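Local coordinates for Thiol:disulfide interchange protein DsbL (Escherichia coli, PDB 3C7M) that forms disulfide bonds in the periplasm by passing its own redox-active disulfide to other proteins, working with DsbI to oxidise the arylsulfate sulfotransferase AssT, at residues 24-29 and 57-63; 29-35 and 163-167; 69-73 and 96-100. All coordinates share one frame; numbering follows the deposited sequence. Where two conformers were deposited one is given.

Contact 1: 24-29 and 57-63; sequences VFSYAC and HLETKGE. With CD (cadmium ion), chain C.
His57 meets Phe25, Ser26 and Tyr27 with different parts of one imidazole. CG lies anti to the backbone N (chi1 -165°), a torsion that carries the ring across to Phe25 and Tyr27. Its CD2 edge points at one face of Phe25, 3.7 Å from CZ and toward the rim, an edge-to-face pair with planes at 74°. NE2 accepts a hydrogen bond from Tyr27 N at 3.1 Å, the donor lying close to the imidazole plane, while ND1 is bonded to Ser69 OG, so both nitrogens are engaged and the ring's rotation is fixed. Tyr27 holds CG between its backbone N and carbonyl carbon (chi1 78°), which sets its ring edge against His57 CE1. The backbones here pair as parallel neighbours, Phe25 beside His57, and Leu58 N donates to Phe25 O at 2.8 Å. This places the contact at the end of strand 20-25 in a thioredoxin fold, where a type I turn, Ser26 to Cys29, leads into the CxxC motif. Ser26 OG accepts from Ala28 N at 3.0 Å, an ST turn, and donates to a water that in turn donates to Leu58 O and Lys61 O. Against the same hydroxyl lies the aliphatic part of Lys61, with CD 3.4 Å from Ser26 OG. Tyr27 OH bonds Tyr64 N. Farther out, Glu63 OE1 and OE2 bind a cadmium ion together, and Asp113 shares the metal.

Contact 2: 29-35 and 163-167; sequences CPFCYKY and VPAYV
Pro164 packs its pyrrolidine ring against the start of helix 30-38: CB and CD share Cys32 SG, while CG faces Tyr35. CB lies 3.9 Å from that sulfur. CG, the far corner, reaches toward Tyr35 and stops 4.2 Å from its CD1. CD returns to the helix and touches three things: Cys32 SG at 3.7 Å, Cys32 N, and Phe31 CB at 3.9 Å. The peptide bond before Pro164 is cis, which brings the proline ring and the Val163 carbonyl together against the CxxC motif; such a cis-proline facing the two cysteines is a hallmark of the thioredoxin fold. Val163 O lies 3.4 Å from Cys29 SG, and Val163 CG2 flanks the same sulfur. The two sulfurs, Cys29 SG and Cys32 SG, are 3.5 Å apart, so the redox-active disulfide is open, as expected for the reduced protein. Cys29 caps the helix with that sulfur, accepting from Cys32 N at 159°. A water spans Cys32 O and Tyr166 OH; the phenol also bonds Thr40 OG1 and sits 3.5 Å from Tyr35 CB. The cis-proline loop leads into strand 165-168, whose Ala165 pairs with Val24 of strand 20-25, while helix 154-161 backs Val163 and Tyr101 of helix 92-106 covers Cys32.

Contact 3: 69-73 and 96-100; sequences SEVFA and AKFAY
Phe72 pushes its outer ring atoms between the backbone of helix 92-106 and the side of Tyr100. CE1 comes within 3.7 Å of Lys97 CA, and the carbonyl carbon of Ala96 lies at the ring's edge, so this part of the benzyl group is met by main chain as much as by side chain. CZ reaches Tyr100 CD2, also at 3.7 Å. The two rings run past each other in opposite directions with planes at 78° and centroids 5.8 Å apart. Val71, one residue earlier, covers the far part of the tyrosine. Its branches divide the work: CG1, anti to the backbone N (chi1 169°), lies at the rim of the phenol near its plane and also meets Ala96 CB at 4.2 Å, whereas CG2 sits 3.8 Å from Tyr100 OH. Lys97 gives Phe72 its CA and CB, then heads off toward Asp36, with which NZ forms a long, weak ion pair.

The axes of segments 69-73 and 96-100 run roughly antiparallel, at 151°, and lie 11.0 Å apart, a spacing bridged by the two aromatic side chains. Both belong to the helical region that DsbA-like proteins insert into the thioredoxin fold. The Tyr100 hydroxyl is bonded to Phe120 O, outside the pair, so its polar end is satisfied without drawing on helix 65-81. What joins the two segments is therefore carbon packing, which depends on shape and burial rather than on directed bonds.

Overall arrangement
Contacts 1 and 3 are buried, whereas contact 2 is only partly buried, with Phe31 exposed beside two buried cysteines. Contacts 1 and 2 share Cys29 and reach the same sheet: Val24 N lies 2.8 Å from Ala165 O, a probable hydrogen bond between neighbouring strands, and Phe25 CB packs on Cys32 SG. Contact 3 lies in the helices and meets contact 1 through His57 and Phe25, which both touch Phe72. The chemistry follows: sheet bonds, an engaged imidazole, a water and an outlying metal in contact 1, sulfur and proline in contact 2, hydrocarbon and rings in contact 3. Contacts 2 and 3 meet loosely, where Tyr33 packs near Phe98.

Contact 1: 24-29 and 57-63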
ATOM      1  N   VAL A  24       4.864  -1.148   1.351  1.00  8.73           N
ATOM      2  CA  VAL A  24       4.812   0.190   1.930  1.00  8.70           C
ATOM      3  C   VAL A  24       4.769   1.187   0.779  1.00  8.84           C
ATOM      4  O   VAL A  24       5.601   1.141  -0.127  1.00  8.88           O
ATOM      5  CB  VAL A  24       6.003   0.478   2.868  1.00  8.55           C
ATOM      6  CG1 VAL A  24       5.828   1.851   3.524  1.00  9.97           C
ATOM      7  CG2 VAL A  24       6.106  -0.616   3.935  1.00  9.12           C
ATOM      8  N   PHE A  25       3.779   2.072   0.790  1.00  8.52           N
ATOM      9  CA  PHE A  25       3.633   3.023  -0.311  1.00  8.85           C
ATOM     10  C   PHE A  25       3.063   4.339   0.179  1.00  8.96           C
ATOM     11  O   PHE A  25       2.611   4.443   1.318  1.00  8.65           O
ATOM     12  CB  PHE A  25       2.755   2.436  -1.430  1.00  9.31           C
ATOM     13  CG  PHE A  25       1.280   2.487  -1.136  1.00  9.31           C
ATOM     14  CD1 PHE A  25       0.720   1.701  -0.118  1.00  9.58           C
ATOM     15  CD2 PHE A  25       0.452   3.344  -1.853  1.00 10.22           C
ATOM     16  CE1 PHE A  25      -0.647   1.767   0.168  1.00 10.97           C
ATOM     17  CE2 PHE A  25      -0.912   3.407  -1.567  1.00  9.85           C
ATOM     18  CZ  PHE A  25      -1.454   2.615  -0.561  1.00 10.11           C
ATOM     19  N   SER A  26       3.115   5.340  -0.695  1.00  9.15           N
ATOM     20  CA  SER A  26       2.462   6.630  -0.450  1.00  9.29           C
ATOM     21  C   SER A  26       1.755   7.079  -1.709  1.00  9.43           C
ATOM     22  O   SER A  26       2.292   6.933  -2.808  1.00  9.68           O
ATOM     23  CB  SER A  26       3.496   7.692  -0.072  1.00  9.72           C
ATOM     24  OG  SER A  26       2.938   8.998  -0.154  1.00  9.94           O
ATOM     25  N   TYR A  27       0.561   7.645  -1.555  1.00  8.89           N
ATOM     26  CA  TYR A  27      -0.164   8.203  -2.693  1.00  9.18           C
ATOM     27  C   TYR A  27       0.691   9.249  -3.437  1.00  9.94           C
ATOM     28  O   TYR A  27       0.530   9.452  -4.647  1.00 10.38           O
ATOM     29  CB  TYR A  27      -1.490   8.830  -2.228  1.00  9.15           C
ATOM     30  CG  TYR A  27      -1.310  10.189  -1.584  1.00  8.73           C
ATOM     31  CD1 TYR A  27      -0.908  10.309  -0.255  1.00  8.46           C
ATOM     32  CD2 TYR A  27      -1.517  11.355  -2.320  1.00  8.16           C
ATOM     33  CE1 TYR A  27      -0.712  11.558   0.329  1.00  8.17           C
ATOM     34  CE2 TYR A  27      -1.335  12.601  -1.745  1.00  7.63           C
ATOM     35  CZ  TYR A  27      -0.934  12.698  -0.431  1.00  8.43           C
ATOM     36  OH  TYR A  27      -0.766  13.939   0.126  1.00  9.01           O
ATOM     37  N   ALA A  28       1.593   9.909  -2.708  1.00 10.33           N
ATOM     38  CA  ALA A  28       2.359  11.041  -3.248  1.00 11.61           C
ATOM     39  C   ALA A  28       3.682  10.630  -3.894  1.00 12.98           C
ATOM     40  O   ALA A  28       4.465  11.483  -4.327  1.00 13.26           O
ATOM     41  CB  ALA A  28       2.590  12.073  -2.163  1.00 11.16           C
ATOM     42  N   CYS A  29       3.925   9.328  -3.974  1.00 14.16           N
ATOM     43  CA  CYS A  29       5.198   8.843  -4.492  1.00 14.85           C
ATOM     44  C   CYS A  29       5.065   8.422  -5.951  1.00 14.80           C
ATOM     45  O   CYS A  29       4.283   7.526  -6.272  1.00 14.43           O
ATOM     46  CB  CYS A  29       5.714   7.681  -3.652  1.00 14.87           C
ATOM     47  SG  CYS A  29       7.159   6.893  -4.405  1.00 17.78           S
ATOM     48  N   HIS A  57       0.245   1.951   4.181  1.00  8.56           N
ATOM     49  CA  HIS A  57       0.418   3.326   3.735  1.00  8.47           C
ATOM     50  C   HIS A  57       1.336   4.100   4.671  1.00  8.93           C
ATOM     51  O   HIS A  57       1.302   3.901   5.891  1.00  9.87           O
ATOM     52  CB  HIS A  57      -0.926   4.047   3.554  1.00  8.35           C
ATOM     53  CG  HIS A  57      -0.806   5.317   2.769  1.00  8.31           C
ATOM     54  ND1 HIS A  57      -0.887   6.563   3.353  1.00  7.89           N
ATOM     55  CD2 HIS A  57      -0.554   5.530   1.455  1.00  9.04           C
ATOM     56  CE1 HIS A  57      -0.700   7.491   2.426  1.00  7.79           C
ATOM     57  NE2 HIS A  57      -0.504   6.890   1.265  1.00  8.75           N
ATOM     58  N   LEU A  58       2.170   4.953   4.079  1.00  8.98           N
ATOM     59  CA  LEU A  58       3.103   5.801   4.820  1.00  9.53           C
ATOM     60  C   LEU A  58       2.462   7.161   5.054  1.00 10.39           C
ATOM     61  O   LEU A  58       2.358   7.968   4.126  1.00 10.51           O
ATOM     62  CB  LEU A  58       4.404   5.942   4.033  1.00  9.38           C
ATOM     63  CG  LEU A  58       5.482   6.861   4.610  1.00  9.37           C
ATOM     64  CD1 LEU A  58       6.074   6.295   5.889  1.00 10.36           C
ATOM     65  CD2 LEU A  58       6.549   7.074   3.559  1.00 10.07           C
ATOM     66  N   GLU A  59       2.040   7.414   6.292  1.00 10.79           N
ATOM     67  CA  GLU A  59       1.234   8.610   6.593  1.00 11.81           C
ATOM     68  C   GLU A  59       2.027   9.922   6.645  1.00 12.45           C
ATOM     69  O   GLU A  59       1.436  11.006   6.673  1.00 13.00           O
ATOM     70  CB  GLU A  59       0.423   8.423   7.882  1.00 11.77           C
ATOM     71  CG  GLU A  59       1.255   8.399   9.144  1.00 13.18           C
ATOM     72  CD  GLU A  59       0.425   8.647  10.385  0.70 15.33           C
ATOM     73  OE1 GLU A  59      -0.196   9.724  10.492  0.70 17.44           O
ATOM     74  OE2 GLU A  59       0.398   7.768  11.255  0.70 16.55           O
ATOM     75  N   THR A  60       3.352   9.829   6.657  1.00 12.86           N
ATOM     76  CA  THR A  60       4.198  11.011   6.869  1.00 13.64           C
ATOM     77  C   THR A  60       4.573  11.749   5.585  1.00 14.09           C
ATOM     78  O   THR A  60       5.145  12.844   5.637  1.00 15.01           O
ATOM     79  CB  THR A  60       5.476  10.642   7.642  1.00 14.17           C
ATOM     80  OG1 THR A  60       6.103   9.539   6.990  1.00 14.96           O
ATOM     81  CG2 THR A  60       5.140  10.242   9.066  1.00 14.09           C
ATOM     82  N   LYS A  61       4.253  11.164   4.437  1.00 13.14           N
ATOM     83  CA  LYS A  61       4.588  11.777   3.157  1.00 13.34           C
ATOM     84  C   LYS A  61       3.408  12.551   2.584  1.00 12.35           C
ATOM     85  O   LYS A  61       2.264  12.090   2.635  1.00 12.22           O
ATOM     86  CB  LYS A  61       5.067  10.708   2.165  1.00 13.40           C
ATOM     87  CG  LYS A  61       5.679  11.282   0.896  1.00 14.61           C
ATOM     88  CD  LYS A  61       6.077  10.203  -0.106  0.80 15.07           C
ATOM     89  CE  LYS A  61       7.420   9.565   0.224  0.80 18.13           C
ATOM     90  NZ  LYS A  61       8.550  10.536   0.099  0.80 20.38           N
ATOM     91  N   GLY A  62       3.687  13.731   2.033  1.00 12.20           N
ATOM     92  CA  GLY A  62       2.654  14.552   1.432  1.00 11.36           C
ATOM     93  C   GLY A  62       1.801  15.283   2.447  1.00 10.89           C
ATOM     94  O   GLY A  62       1.832  14.986   3.650  1.00 11.81           O
ATOM     95  N   GLU A  63       1.033  16.249   1.963  0.50 10.22           N
ATOM     96  CA  GLU A  63       0.221  17.074   2.845  0.50  9.51           C
ATOM     97  C   GLU A  63      -0.978  16.322   3.430  0.50  9.30           C
ATOM     98  O   GLU A  63      -1.491  16.697   4.486  0.50  9.36           O
ATOM     99  CB  GLU A  63      -0.198  18.364   2.137  0.50  9.77           C
ATOM    100  CG  GLU A  63       0.965  19.337   2.011  0.50  9.58           C
ATOM    101  CD  GLU A  63       0.809  20.353   0.896  0.50  9.78           C
ATOM    102  OE1 GLU A  63       0.334  20.000  -0.208  0.50  9.22           O
ATOM    103  OE2 GLU A  63       1.204  21.518   1.111  0.50 10.19           O
TER
HETATM  104 CD    CD C 196       1.805  21.946  -1.331  0.92 11.34          CD
HETATM  105  O   HOH W   1       1.577   9.592   2.068  1.00 10.30           O
HETATM  106  O   HOH W   2       2.666  23.175  -3.377  1.00 25.58           O

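Contact 2: 29-35 and 163-167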
ATOM      1  N   CYS A  29       3.925   9.328  -3.974  1.00 14.16           N
ATOM      2  CA  CYS A  29       5.198   8.843  -4.492  1.00 14.85           C
ATOM      3  C   CYS A  29       5.065   8.422  -5.951  1.00 14.80           C
ATOM      4  O   CYS A  29       4.283   7.526  -6.272  1.00 14.43           O
ATOM      5  CB  CYS A  29       5.714   7.681  -3.652  1.00 14.87           C
ATOM      6  SG  CYS A  29       7.159   6.893  -4.405  1.00 17.78           S
ATOM      7  N   PRO A  30       5.837   9.068  -6.850  1.00 14.95           N
ATOM      8  CA  PRO A  30       5.693   8.755  -8.275  1.00 15.15           C
ATOM      9  C   PRO A  30       6.071   7.313  -8.650  1.00 15.02           C
ATOM     10  O   PRO A  30       5.428   6.719  -9.524  1.00 15.04           O
ATOM     11  CB  PRO A  30       6.622   9.762  -8.957  1.00 15.39           C
ATOM     12  CG  PRO A  30       7.614  10.127  -7.919  1.00 15.43           C
ATOM     13  CD  PRO A  30       6.863  10.100  -6.613  1.00 15.42           C
ATOM     14  N   PHE A  31       7.098   6.765  -7.999  0.50 15.26           N
ATOM     15  CA  PHE A  31       7.502   5.383  -8.245  0.50 15.25           C
ATOM     16  C   PHE A  31       6.467   4.370  -7.742  0.50 14.95           C
ATOM     17  O   PHE A  31       6.261   3.332  -8.371  0.50 14.95           O
ATOM     18  CB  PHE A  31       8.897   5.100  -7.677  0.50 15.78           C
ATOM     19  CG  PHE A  31      10.020   5.469  -8.617  0.50 16.88           C
ATOM     20  CD1 PHE A  31      10.482   4.554  -9.559  0.50 17.64           C
ATOM     21  CD2 PHE A  31      10.616   6.726  -8.559  0.50 17.84           C
ATOM     22  CE1 PHE A  31      11.520   4.886 -10.433  0.50 18.18           C
ATOM     23  CE2 PHE A  31      11.652   7.069  -9.425  0.50 18.07           C
ATOM     24  CZ  PHE A  31      12.103   6.145 -10.364  0.50 18.35           C
ATOM     25  N   CYS A  32       5.792   4.682  -6.635  1.00 14.53           N
ATOM     26  CA  CYS A  32       4.685   3.843  -6.171  1.00 13.94           C
ATOM     27  C   CYS A  32       3.611   3.722  -7.251  1.00 13.49           C
ATOM     28  O   CYS A  32       3.112   2.638  -7.512  1.00 13.55           O
ATOM     29  CB  CYS A  32       4.072   4.376  -4.878  1.00 13.55           C
ATOM     30  SG  CYS A  32       5.129   4.148  -3.439  1.00 14.26           S
ATOM     31  N   TYR A  33       3.284   4.845  -7.891  1.00 13.37           N
ATOM     32  CA  TYR A  33       2.312   4.861  -8.981  1.00 13.28           C
ATOM     33  C   TYR A  33       2.820   4.013 -10.151  1.00 13.69           C
ATOM     34  O   TYR A  33       2.089   3.170 -10.673  1.00 13.39           O
ATOM     35  CB  TYR A  33       2.068   6.313  -9.411  1.00 12.96           C
ATOM     36  CG  TYR A  33       0.935   6.561 -10.390  1.00 11.87           C
ATOM     37  CD1 TYR A  33      -0.046   5.593 -10.656  1.00 11.84           C
ATOM     38  CD2 TYR A  33       0.820   7.800 -11.018  1.00 11.19           C
ATOM     39  CE1 TYR A  33      -1.102   5.859 -11.545  1.00 11.78           C
ATOM     40  CE2 TYR A  33      -0.226   8.075 -11.900  1.00 11.44           C
ATOM     41  CZ  TYR A  33      -1.180   7.109 -12.160  1.00 11.58           C
ATOM     42  OH  TYR A  33      -2.212   7.393 -13.030  1.00 12.82           O
ATOM     43  N   LYS A  34       4.078   4.232 -10.532  1.00 14.89           N
ATOM     44  CA  LYS A  34       4.703   3.509 -11.645  1.00 16.06           C
ATOM     45  C   LYS A  34       4.703   1.998 -11.437  1.00 16.74           C
ATOM     46  O   LYS A  34       4.263   1.244 -12.311  1.00 16.72           O
ATOM     47  CB  LYS A  34       6.126   4.018 -11.869  1.00 16.23           C
ATOM     48  CG  LYS A  34       6.185   5.389 -12.525  1.00 17.97           C
ATOM     49  N   TYR A  35       5.166   1.559 -10.269  1.00 17.45           N
ATOM     50  CA  TYR A  35       5.187   0.122  -9.958  1.00 18.51           C
ATOM     51  C   TYR A  35       3.782  -0.478  -9.782  1.00 18.74           C
ATOM     52  O   TYR A  35       3.562  -1.649 -10.107  1.00 19.29           O
ATOM     53  CB  TYR A  35       6.125  -0.190  -8.779  1.00 19.32           C
ATOM     54  CG  TYR A  35       7.611  -0.092  -9.132  1.00 20.09           C
ATOM     55  CD1 TYR A  35       8.270   1.136  -9.128  1.00 21.51           C
ATOM     56  CD2 TYR A  35       8.356  -1.229  -9.473  1.00 21.89           C
ATOM     57  CE1 TYR A  35       9.627   1.239  -9.452  1.00 21.97           C
ATOM     58  CE2 TYR A  35       9.719  -1.136  -9.800  1.00 22.06           C
ATOM     59  CZ  TYR A  35      10.346   0.105  -9.788  1.00 21.90           C
ATOM     60  OH  TYR A  35      11.690   0.234 -10.107  1.00 22.83           O
ATOM     61  N   VAL A 163      10.183   4.510  -0.749  1.00 12.81           N
ATOM     62  CA  VAL A 163       8.995   3.778  -1.170  1.00 12.54           C
ATOM     63  C   VAL A 163       8.953   3.720  -2.701  1.00 12.02           C
ATOM     64  O   VAL A 163       9.477   4.616  -3.368  1.00 12.38           O
ATOM     65  CB  VAL A 163       7.684   4.380  -0.581  1.00 12.20           C
ATOM     66  CG1 VAL A 163       7.583   4.085   0.911  1.00 12.84           C
ATOM     67  CG2 VAL A 163       7.589   5.883  -0.848  1.00 13.29           C
ATOM     68  N   PRO A 164       8.342   2.669  -3.271  1.00 11.50           N
ATOM     69  CA  PRO A 164       7.698   1.548  -2.593  1.00 10.97           C
ATOM     70  C   PRO A 164       8.694   0.635  -1.894  1.00 10.60           C
ATOM     71  O   PRO A 164       9.861   0.550  -2.301  1.00 11.18           O
ATOM     72  CB  PRO A 164       7.016   0.790  -3.733  1.00 10.70           C
ATOM     73  CG  PRO A 164       7.817   1.139  -4.946  1.00 12.01           C
ATOM     74  CD  PRO A 164       8.259   2.548  -4.737  1.00 11.97           C
ATOM     75  N   ALA A 165       8.221  -0.035  -0.850  1.00  9.78           N
ATOM     76  CA  ALA A 165       9.034  -1.000  -0.121  1.00  9.68           C
ATOM     77  C   ALA A 165       8.247  -2.309  -0.039  1.00  9.53           C
ATOM     78  O   ALA A 165       7.269  -2.426   0.715  1.00  9.56           O
ATOM     79  CB  ALA A 165       9.385  -0.459   1.260  1.00 10.13           C
ATOM     80  N   TYR A 166       8.669  -3.285  -0.843  1.00  9.15           N
ATOM     81  CA  TYR A 166       8.050  -4.609  -0.835  1.00  9.33           C
ATOM     82  C   TYR A 166       8.789  -5.505   0.141  1.00  9.51           C
ATOM     83  O   TYR A 166       9.996  -5.727  -0.002  1.00  9.83           O
ATOM     84  CB  TYR A 166       8.075  -5.238  -2.223  1.00  9.93           C
ATOM     85  CG  TYR A 166       7.295  -4.485  -3.274  1.00  9.89           C
ATOM     86  CD1 TYR A 166       7.906  -3.492  -4.037  1.00 10.45           C
ATOM     87  CD2 TYR A 166       5.956  -4.796  -3.541  1.00 10.41           C
ATOM     88  CE1 TYR A 166       7.203  -2.809  -5.035  1.00 11.17           C
ATOM     89  CE2 TYR A 166       5.248  -4.119  -4.544  1.00 10.91           C
ATOM     90  CZ  TYR A 166       5.882  -3.130  -5.284  1.00 10.98           C
ATOM     91  OH  TYR A 166       5.211  -2.432  -6.270  1.00 12.77           O
ATOM     92  N   VAL A 167       8.051  -6.001   1.127  1.00  8.81           N
ATOM     93  CA  VAL A 167       8.608  -6.785   2.225  1.00  9.25           C
ATOM     94  C   VAL A 167       7.955  -8.167   2.280  1.00  9.56           C
ATOM     95  O   VAL A 167       6.731  -8.290   2.262  1.00  9.30           O
ATOM     96  CB  VAL A 167       8.403  -6.058   3.580  1.00  9.07           C
ATOM     97  CG1 VAL A 167       8.975  -6.888   4.731  1.00 10.12           C
ATOM     98  CG2 VAL A 167       9.051  -4.664   3.560  1.00  9.69           C
TER
HETATM   99  O   HOH W   3       4.387   0.460  -5.773  1.00 24.03           O

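Contact 3: 69-73 and 96-100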
ATOM      1  N   SER A  69      -4.170   7.573   4.525  1.00  7.17           N
ATOM      2  CA  SER A  69      -4.129   6.379   5.371  1.00  7.40           C
ATOM      3  C   SER A  69      -5.514   6.000   5.900  1.00  7.59           C
ATOM      4  O   SER A  69      -5.893   4.830   5.867  1.00  7.72           O
ATOM      5  CB  SER A  69      -3.145   6.555   6.528  1.00  7.36           C
ATOM      6  OG  SER A  69      -1.811   6.485   6.051  1.00  9.19           O
ATOM      7  N   GLU A  70      -6.271   6.989   6.373  1.00  7.44           N
ATOM      8  CA  GLU A  70      -7.627   6.738   6.874  1.00  8.16           C
ATOM      9  C   GLU A  70      -8.526   6.155   5.796  1.00  7.76           C
ATOM     10  O   GLU A  70      -9.213   5.153   6.018  1.00  7.57           O
ATOM     11  CB  GLU A  70      -8.248   8.018   7.417  1.00  8.63           C
ATOM     12  CG  GLU A  70      -7.535   8.567   8.644  1.00 10.72           C
ATOM     13  CD  GLU A  70      -8.132   9.876   9.132  1.00 16.12           C
ATOM     14  OE1 GLU A  70      -8.652  10.656   8.299  1.00 17.90           O
ATOM     15  OE2 GLU A  70      -8.079  10.126  10.357  1.00 19.86           O
ATOM     16  N   VAL A  71      -8.511   6.773   4.619  1.00  7.69           N
ATOM     17  CA  VAL A  71      -9.362   6.303   3.525  1.00  7.54           C
ATOM     18  C   VAL A  71      -8.972   4.873   3.149  1.00  7.60           C
ATOM     19  O   VAL A  71      -9.827   3.995   3.043  1.00  8.17           O
ATOM     20  CB  VAL A  71      -9.299   7.260   2.311  1.00  7.47           C
ATOM     21  CG1 VAL A  71      -9.964   6.643   1.093  1.00  8.48           C
ATOM     22  CG2 VAL A  71      -9.950   8.610   2.658  1.00  9.18           C
ATOM     23  N   PHE A  72      -7.674   4.632   2.976  1.00  7.83           N
ATOM     24  CA  PHE A  72      -7.213   3.302   2.582  1.00  7.35           C
ATOM     25  C   PHE A  72      -7.493   2.241   3.643  1.00  7.89           C
ATOM     26  O   PHE A  72      -7.886   1.132   3.294  1.00  8.58           O
ATOM     27  CB  PHE A  72      -5.724   3.299   2.229  1.00  7.60           C
ATOM     28  CG  PHE A  72      -5.358   4.158   1.040  1.00  6.97           C
ATOM     29  CD1 PHE A  72      -6.233   4.330  -0.042  1.00  7.35           C
ATOM     30  CD2 PHE A  72      -4.104   4.757   0.988  1.00  7.63           C
ATOM     31  CE1 PHE A  72      -5.868   5.124  -1.133  1.00  7.57           C
ATOM     32  CE2 PHE A  72      -3.729   5.545  -0.104  1.00  8.46           C
ATOM     33  CZ  PHE A  72      -4.602   5.720  -1.167  1.00  7.18           C
ATOM     34  N   ALA A  73      -7.302   2.581   4.922  1.00  7.92           N
ATOM     35  CA  ALA A  73      -7.572   1.633   6.009  1.00  8.01           C
ATOM     36  C   ALA A  73      -9.048   1.254   6.029  1.00  8.69           C
ATOM     37  O   ALA A  73      -9.402   0.080   6.192  1.00  9.05           O
ATOM     38  CB  ALA A  73      -7.144   2.202   7.363  1.00  8.76           C
ATOM     39  N   ALA A  96     -10.053   4.007  -5.008  1.00  9.12           N
ATOM     40  CA  ALA A  96      -9.547   5.188  -4.321  1.00  8.96           C
ATOM     41  C   ALA A  96      -8.060   5.405  -4.584  1.00  9.22           C
ATOM     42  O   ALA A  96      -7.627   6.535  -4.839  1.00  8.72           O
ATOM     43  CB  ALA A  96      -9.812   5.107  -2.823  1.00  8.96           C
ATOM     44  N   LYS A  97      -7.280   4.322  -4.532  1.00  9.57           N
ATOM     45  CA  LYS A  97      -5.833   4.414  -4.716  1.00 10.54           C
ATOM     46  C   LYS A  97      -5.489   5.006  -6.077  1.00 10.01           C
ATOM     47  O   LYS A  97      -4.689   5.932  -6.174  1.00  9.52           O
ATOM     48  CB  LYS A  97      -5.178   3.045  -4.541  1.00 11.11           C
ATOM     49  CG  LYS A  97      -3.662   3.058  -4.740  1.00 12.59           C
ATOM     50  CD  LYS A  97      -3.023   1.673  -4.547  1.00 13.28           C
ATOM     51  CE  LYS A  97      -3.696   0.601  -5.383  1.00 16.10           C
ATOM     52  NZ  LYS A  97      -2.833  -0.622  -5.556  1.00 19.37           N
ATOM     53  N   PHE A  98      -6.126   4.501  -7.126  1.00 10.02           N
ATOM     54  CA  PHE A  98      -5.822   5.032  -8.445  1.00 10.46           C
ATOM     55  C   PHE A  98      -6.378   6.425  -8.684  1.00 10.37           C
ATOM     56  O   PHE A  98      -5.783   7.200  -9.448  1.00 10.96           O
ATOM     57  CB  PHE A  98      -6.172   4.039  -9.547  1.00 11.03           C
ATOM     58  CG  PHE A  98      -5.150   2.956  -9.684  1.00 11.67           C
ATOM     59  CD1 PHE A  98      -3.916   3.224 -10.275  1.00 12.01           C
ATOM     60  CD2 PHE A  98      -5.392   1.689  -9.178  1.00 13.37           C
ATOM     61  CE1 PHE A  98      -2.951   2.235 -10.375  1.00 12.22           C
ATOM     62  CE2 PHE A  98      -4.436   0.690  -9.291  1.00 13.55           C
ATOM     63  CZ  PHE A  98      -3.220   0.965  -9.897  1.00 12.52           C
ATOM     64  N   ALA A  99      -7.478   6.757  -8.009  1.00 10.17           N
ATOM     65  CA  ALA A  99      -8.016   8.114  -8.080  1.00  9.75           C
ATOM     66  C   ALA A  99      -7.019   9.110  -7.490  1.00  9.44           C
ATOM     67  O   ALA A  99      -6.807  10.188  -8.057  1.00 10.08           O
ATOM     68  CB  ALA A  99      -9.351   8.205  -7.367  1.00 10.33           C
ATOM     69  N   TYR A 100      -6.409   8.754  -6.358  1.00  9.21           N
ATOM     70  CA  TYR A 100      -5.404   9.629  -5.754  1.00  8.64           C
ATOM     71  C   TYR A 100      -4.148   9.728  -6.598  1.00  8.94           C
ATOM     72  O   TYR A 100      -3.601  10.811  -6.754  1.00  9.07           O
ATOM     73  CB  TYR A 100      -5.049   9.193  -4.326  1.00  8.61           C
ATOM     74  CG  TYR A 100      -6.127   9.536  -3.329  1.00  8.10           C
ATOM     75  CD1 TYR A 100      -6.621  10.835  -3.223  1.00  7.92           C
ATOM     76  CD2 TYR A 100      -6.647   8.564  -2.483  1.00  8.23           C
ATOM     77  CE1 TYR A 100      -7.622  11.154  -2.299  1.00  8.16           C
ATOM     78  CE2 TYR A 100      -7.637   8.866  -1.563  1.00  8.23           C
ATOM     79  CZ  TYR A 100      -8.121  10.167  -1.471  1.00  8.07           C
ATOM     80  OH  TYR A 100      -9.111  10.456  -0.551  1.00  8.37           O
TER